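Local coordinates for SusD superfamily protein (Bacteroides thetaiotaomicron VPI-5482, PDB 3HDX) that probably binds polysaccharide at the outer membrane as a SusD-family protein of carbohydrate metabolism, at residues Arg76-Glu90 against Leu134-Ser146. Numbering follows the deposited sequence.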
loop_
_atom_site.group_PDB
_atom_site.type_symbol
_atom_site.label_atom_id
_atom_site.label_comp_id
_atom_site.label_asym_id
_atom_site.label_seq_id
_atom_site.Cartn_x
_atom_site.Cartn_y
_atom_site.Cartn_z
ATOM N N ARG A 76 16.454 -7.363 -0.293
ATOM C CA ARG A 76 16.682 -8.226 0.874
ATOM C C ARG A 76 15.571 -8.137 1.936
ATOM O O ARG A 76 15.162 -9.159 2.481
ATOM C CB ARG A 76 18.082 -7.947 1.474
ATOM C CG ARG A 76 18.525 -8.894 2.554
ATOM C CD ARG A 76 19.941 -8.596 3.112
ATOM N NE ARG A 76 20.298 -9.585 4.130
ATOM C CZ ARG A 76 20.989 -10.697 3.886
ATOM N NH1 ARG A 76 21.436 -10.959 2.665
ATOM N NH2 ARG A 76 21.250 -11.546 4.873
ATOM N N ARG A 77 15.140 -6.910 2.258
ATOM C CA ARG A 77 14.124 -6.700 3.266
ATOM C C ARG A 77 12.800 -7.425 2.993
ATOM O O ARG A 77 12.114 -7.826 3.924
ATOM C CB ARG A 77 13.896 -5.209 3.519
ATOM C CG ARG A 77 13.372 -4.445 2.313
ATOM C CD ARG A 77 13.514 -2.921 2.485
ATOM N NE ARG A 77 12.959 -2.169 1.357
ATOM C CZ ARG A 77 13.581 -1.955 0.186
ATOM N NH1 ARG A 77 14.783 -2.505 -0.076
ATOM N NH2 ARG A 77 13.009 -1.190 -0.758
ATOM N N PHE A 78 12.482 -7.621 1.723
ATOM C CA PHE A 78 11.306 -8.420 1.359
ATOM C C PHE A 78 11.528 -9.905 1.625
ATOM O O PHE A 78 10.661 -10.555 2.180
ATOM C CB PHE A 78 10.861 -8.117 -0.068
ATOM C CG PHE A 78 10.306 -6.736 -0.197
ATOM C CD1 PHE A 78 8.950 -6.516 0.103
ATOM C CD2 PHE A 78 11.109 -5.652 -0.490
ATOM C CE1 PHE A 78 8.412 -5.232 0.036
ATOM C CE2 PHE A 78 10.555 -4.370 -0.527
ATOM C CZ PHE A 78 9.233 -4.175 -0.270
ATOM N N TYR A 79 12.681 -10.435 1.232
ATOM C CA TYR A 79 13.018 -11.835 1.533
ATOM C C TYR A 79 13.125 -12.069 3.046
ATOM O O TYR A 79 12.834 -13.174 3.513
ATOM C CB TYR A 79 14.227 -12.351 0.743
ATOM C CG TYR A 79 13.838 -12.538 -0.682
ATOM C CD1 TYR A 79 13.019 -13.622 -1.035
ATOM C CD2 TYR A 79 14.243 -11.666 -1.674
ATOM C CE1 TYR A 79 12.585 -13.789 -2.328
ATOM C CE2 TYR A 79 13.825 -11.843 -2.952
ATOM C CZ TYR A 79 13.003 -12.912 -3.286
ATOM O OH TYR A 79 12.570 -13.010 -4.576
ATOM N N ALA A 80 13.453 -11.028 3.834
ATOM C CA ALA A 80 13.440 -11.193 5.292
ATOM C C ALA A 80 12.030 -11.548 5.789
ATOM O O ALA A 80 11.863 -12.376 6.698
ATOM C CB ALA A 80 13.990 -9.949 6.016
ATOM N N VAL A 81 11.017 -10.906 5.197
ATOM C CA VAL A 81 9.622 -11.223 5.552
ATOM C C VAL A 81 9.291 -12.671 5.152
ATOM O O VAL A 81 8.740 -13.448 5.937
ATOM C CB VAL A 81 8.642 -10.300 4.827
ATOM C CG1 VAL A 81 7.174 -10.747 5.069
ATOM C CG2 VAL A 81 8.876 -8.831 5.205
ATOM N N ILE A 82 9.566 -12.975 3.889
ATOM C CA ILE A 82 9.238 -14.277 3.283
ATOM C C ILE A 82 9.889 -15.419 4.100
ATOM O O ILE A 82 9.240 -16.384 4.443
ATOM C CB ILE A 82 9.696 -14.290 1.804
ATOM C CG1 ILE A 82 8.798 -13.331 0.982
ATOM C CG2 ILE A 82 9.722 -15.721 1.204
ATOM C CD1 ILE A 82 9.437 -12.809 -0.336
ATOM N N ASN A 83 11.167 -15.267 4.448
ATOM C CA ASN A 83 11.887 -16.300 5.180
ATOM C C ASN A 83 11.350 -16.447 6.623
ATOM O O ASN A 83 11.153 -17.571 7.127
ATOM C CB ASN A 83 13.389 -16.000 5.158
ATOM C CG ASN A 83 14.230 -17.222 5.396
ATOM O OD1 ASN A 83 13.844 -18.321 5.008
ATOM N ND2 ASN A 83 15.398 -17.028 5.963
ATOM N N ALA A 84 11.101 -15.327 7.299
ATOM C CA ALA A 84 10.552 -15.381 8.666
ATOM C C ALA A 84 9.173 -16.068 8.671
ATOM O O ALA A 84 8.855 -16.873 9.571
ATOM C CB ALA A 84 10.470 -13.986 9.277
ATOM N N ALA A 85 8.346 -15.756 7.667
ATOM C CA ALA A 85 7.037 -16.428 7.514
ATOM C C ALA A 85 7.211 -17.932 7.258
ATOM O O ALA A 85 6.545 -18.731 7.903
ATOM C CB ALA A 85 6.219 -15.761 6.375
ATOM N N SER A 86 8.130 -18.300 6.372
ATOM C CA SER A 86 8.361 -19.700 6.079
ATOM C C SER A 86 8.813 -20.480 7.330
ATOM O O SER A 86 8.322 -21.593 7.586
ATOM C CB SER A 86 9.419 -19.851 5.000
ATOM O OG SER A 86 8.963 -19.252 3.794
ATOM N N VAL A 87 9.723 -19.879 8.103
ATOM C CA VAL A 87 10.197 -20.510 9.361
ATOM C C VAL A 87 9.031 -20.673 10.341
ATOM O O VAL A 87 8.856 -21.751 10.959
ATOM C CB VAL A 87 11.380 -19.724 10.010
ATOM C CG1 VAL A 87 11.710 -20.309 11.403
ATOM C CG2 VAL A 87 12.608 -19.793 9.122
ATOM N N PHE A 88 8.209 -19.624 10.481
ATOM C CA PHE A 88 7.073 -19.682 11.384
ATOM C C PHE A 88 6.151 -20.855 10.996
ATOM O O PHE A 88 5.740 -21.648 11.849
ATOM C CB PHE A 88 6.297 -18.348 11.381
ATOM C CG PHE A 88 5.208 -18.280 12.415
ATOM C CD1 PHE A 88 4.005 -18.955 12.254
ATOM C CD2 PHE A 88 5.404 -17.553 13.595
ATOM C CE1 PHE A 88 3.051 -18.919 13.243
ATOM C CE2 PHE A 88 4.452 -17.508 14.551
ATOM C CZ PHE A 88 3.291 -18.205 14.397
HETATM N N MSE A 89 5.853 -20.998 9.706
HETATM C CA MSE A 89 4.955 -22.075 9.269
HETATM C C MSE A 89 5.548 -23.460 9.494
HETATM O O MSE A 89 4.789 -24.408 9.718
HETATM C CB MSE A 89 4.586 -21.894 7.805
HETATM C CG MSE A 89 3.822 -20.579 7.575
HETATM SE SE MSE A 89 3.601 -20.091 5.743
HETATM C CE MSE A 89 2.343 -21.369 5.238
ATOM N N GLU A 90 6.884 -23.570 9.426
ATOM C CA GLU A 90 7.562 -24.839 9.653
ATOM C C GLU A 90 7.619 -25.221 11.126
ATOM O O GLU A 90 7.486 -26.427 11.460
ATOM C CB GLU A 90 9.003 -24.783 9.086
ATOM C CG GLU A 90 9.032 -24.690 7.569
ATOM C CD GLU A 90 10.343 -24.186 6.973
ATOM O OE1 GLU A 90 11.357 -24.056 7.736
ATOM O OE2 GLU A 90 10.351 -23.976 5.711
ATOM N N LEU A 134 11.230 -17.017 -6.810
ATOM C CA LEU A 134 10.124 -17.573 -6.039
ATOM C C LEU A 134 10.651 -18.636 -5.059
ATOM O O LEU A 134 10.946 -19.759 -5.449
ATOM C CB LEU A 134 9.047 -18.129 -6.964
ATOM C CG LEU A 134 7.828 -18.733 -6.250
ATOM C CD1 LEU A 134 7.163 -17.815 -5.209
ATOM C CD2 LEU A 134 6.799 -19.235 -7.349
ATOM N N VAL A 135 10.832 -18.219 -3.813
ATOM C CA VAL A 135 11.295 -19.057 -2.712
ATOM C C VAL A 135 10.074 -19.434 -1.843
ATOM O O VAL A 135 9.411 -18.562 -1.271
ATOM C CB VAL A 135 12.385 -18.336 -1.898
ATOM C CG1 VAL A 135 12.871 -19.253 -0.737
ATOM C CG2 VAL A 135 13.557 -17.885 -2.820
ATOM N N THR A 136 9.820 -20.729 -1.682
ATOM C CA THR A 136 8.624 -21.228 -0.975
ATOM C C THR A 136 8.947 -22.006 0.319
ATOM O O THR A 136 8.070 -22.687 0.893
ATOM C CB THR A 136 7.841 -22.167 -1.959
ATOM O OG1 THR A 136 8.694 -23.270 -2.296
ATOM C CG2 THR A 136 7.433 -21.415 -3.236
ATOM N N TYR A 137 10.212 -21.931 0.729
ATOM C CA TYR A 137 10.725 -22.684 1.877
ATOM C C TYR A 137 11.766 -21.862 2.621
ATOM O O TYR A 137 12.368 -20.945 2.029
ATOM C CB TYR A 137 11.327 -23.987 1.359
ATOM C CG TYR A 137 12.429 -23.806 0.319
ATOM C CD1 TYR A 137 12.118 -23.658 -1.027
ATOM C CD2 TYR A 137 13.787 -23.752 0.699
ATOM C CE1 TYR A 137 13.091 -23.430 -1.960
ATOM C CE2 TYR A 137 14.774 -23.572 -0.248
ATOM C CZ TYR A 137 14.435 -23.425 -1.567
ATOM O OH TYR A 137 15.394 -23.247 -2.517
ATOM N N SER A 138 12.030 -22.219 3.878
ATOM C CA SER A 138 13.006 -21.444 4.644
ATOM C C SER A 138 14.449 -21.794 4.270
ATOM O O SER A 138 14.749 -22.894 3.767
ATOM C CB SER A 138 12.819 -21.609 6.138
ATOM O OG SER A 138 13.190 -22.896 6.541
ATOM N N TYR A 139 15.334 -20.835 4.492
ATOM C CA TYR A 139 16.760 -21.008 4.203
ATOM C C TYR A 139 17.548 -20.266 5.271
ATOM O O TYR A 139 16.976 -19.490 6.027
ATOM C CB TYR A 139 17.112 -20.535 2.796
ATOM C CG TYR A 139 16.733 -19.109 2.522
ATOM C CD1 TYR A 139 15.451 -18.774 2.086
ATOM C CD2 TYR A 139 17.639 -18.083 2.744
ATOM C CE1 TYR A 139 15.090 -17.443 1.861
ATOM C CE2 TYR A 139 17.299 -16.737 2.530
ATOM C CZ TYR A 139 16.024 -16.434 2.086
ATOM O OH TYR A 139 15.709 -15.121 1.882
ATOM N N ASP A 140 18.843 -20.548 5.357
ATOM C CA ASP A 140 19.687 -19.910 6.377
ATOM C C ASP A 140 20.006 -18.473 6.054
ATOM O O ASP A 140 20.317 -18.143 4.903
ATOM C CB ASP A 140 21.024 -20.660 6.526
ATOM C CG ASP A 140 20.867 -22.046 7.133
ATOM O OD1 ASP A 140 19.861 -22.351 7.812
ATOM O OD2 ASP A 140 21.812 -22.844 6.969
ATOM N N ASN A 141 19.972 -17.621 7.084
ATOM C CA ASN A 141 20.449 -16.223 6.962
ATOM C C ASN A 141 21.901 -16.248 6.508
ATOM O O ASN A 141 22.666 -17.141 6.907
ATOM C CB ASN A 141 20.378 -15.490 8.294
ATOM C CG ASN A 141 18.979 -15.069 8.640
ATOM O OD1 ASN A 141 18.395 -14.234 7.937
ATOM N ND2 ASN A 141 18.436 -15.611 9.736
ATOM N N GLY A 142 22.247 -15.322 5.622
ATOM C CA GLY A 142 23.593 -15.268 5.039
ATOM C C GLY A 142 23.705 -16.078 3.763
ATOM O O GLY A 142 24.730 -16.032 3.091
ATOM N N THR A 143 22.663 -16.855 3.431
ATOM C CA THR A 143 22.640 -17.608 2.208
ATOM C C THR A 143 21.348 -17.174 1.490
ATOM O O THR A 143 20.444 -16.532 2.086
ATOM C CB THR A 143 22.599 -19.121 2.462
ATOM O OG1 THR A 143 21.285 -19.528 2.927
ATOM C CG2 THR A 143 23.682 -19.542 3.491
ATOM N N PHE A 144 21.304 -17.480 0.216
ATOM C CA PHE A 144 20.080 -17.304 -0.565
ATOM C C PHE A 144 20.036 -18.433 -1.586
ATOM O O PHE A 144 21.087 -18.792 -2.165
ATOM C CB PHE A 144 20.058 -15.942 -1.244
ATOM C CG PHE A 144 18.740 -15.628 -1.858
ATOM C CD1 PHE A 144 17.691 -15.232 -1.048
ATOM C CD2 PHE A 144 18.542 -15.775 -3.240
ATOM C CE1 PHE A 144 16.408 -14.978 -1.609
ATOM C CE2 PHE A 144 17.287 -15.502 -3.825
ATOM C CZ PHE A 144 16.213 -15.097 -2.999
ATOM N N PRO A 145 18.835 -19.034 -1.824
ATOM C CA PRO A 145 18.795 -20.127 -2.804
ATOM C C PRO A 145 19.358 -19.758 -4.176
ATOM O O PRO A 145 19.103 -18.647 -4.657
ATOM C CB PRO A 145 17.285 -20.446 -2.912
ATOM C CG PRO A 145 16.762 -20.073 -1.530
ATOM C CD PRO A 145 17.528 -18.839 -1.162
ATOM N N SER A 146 20.105 -20.698 -4.782
ATOM C CA SER A 146 20.696 -20.496 -6.108
ATOM C C SER A 146 19.639 -20.819 -7.155
ATOM O O SER A 146 19.382 -21.996 -7.504
ATOM C CB SER A 146 21.936 -21.347 -6.332
ATOM O OG SER A 146 22.447 -21.102 -7.622
HETATM O O HOH W 1 11.719 -18.568 2.750
HETATM O O HOH W 2 16.206 -14.264 6.550
#
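Asn83 reaches from helix 76-91 to the backbone of Tyr139 and holds it at both polar ends: Tyr139 N donates to Asn83 OD1 at 3.0 Å, and Asn83 ND2 donates to Tyr139 O at 2.9 Å, the second bond nearly straight. With CG swung opposite its own backbone N (chi1 -158°), the amide also lies almost flat, 15° from parallel, over one face of the Tyr139 ring, whose other face is covered by Pro145 CD. One water accepts a hydrogen bond from ND2 and donates one to Asn141 OD1; another lies within bonding distance of Asn83 OD1, Tyr137 O and Ser86 OG, which also bonds Arg118 of helix 104-129. Cut back to alanine, this position would probably leave Tyr139 N and O without their side-chain mates and the ring without its stacked amide. One turn further along the helix, Val87 CG2 presses on Ser138 CB at a tight 3.5 Å. Beyond it, in the conformer given, Glu90 OE2 accepts from Ser138 N on its syn side (3.0 Å), while the approach of Ser138 OG to OE1 is doubtfully short. Toward the start of the helix, Phe144 points its edge at the face of Tyr79 in a T-shaped pair, centroids 4.9 Å apart and planes at 72°, while Tyr139 OH rests against Tyr79 CB at 3.3 Å. The Tyr79 hydroxyl bonds to Pro133 O, just ahead of the loop. The irregular loop between helices 104-129 and 152-169 is thus laid along helix 76-91 by side-chain-to-backbone bonds from Asn83 and Glu90 and by aromatic packing at Tyr79, a helix-loop contact within the largely helical, TPR-related SusD fold.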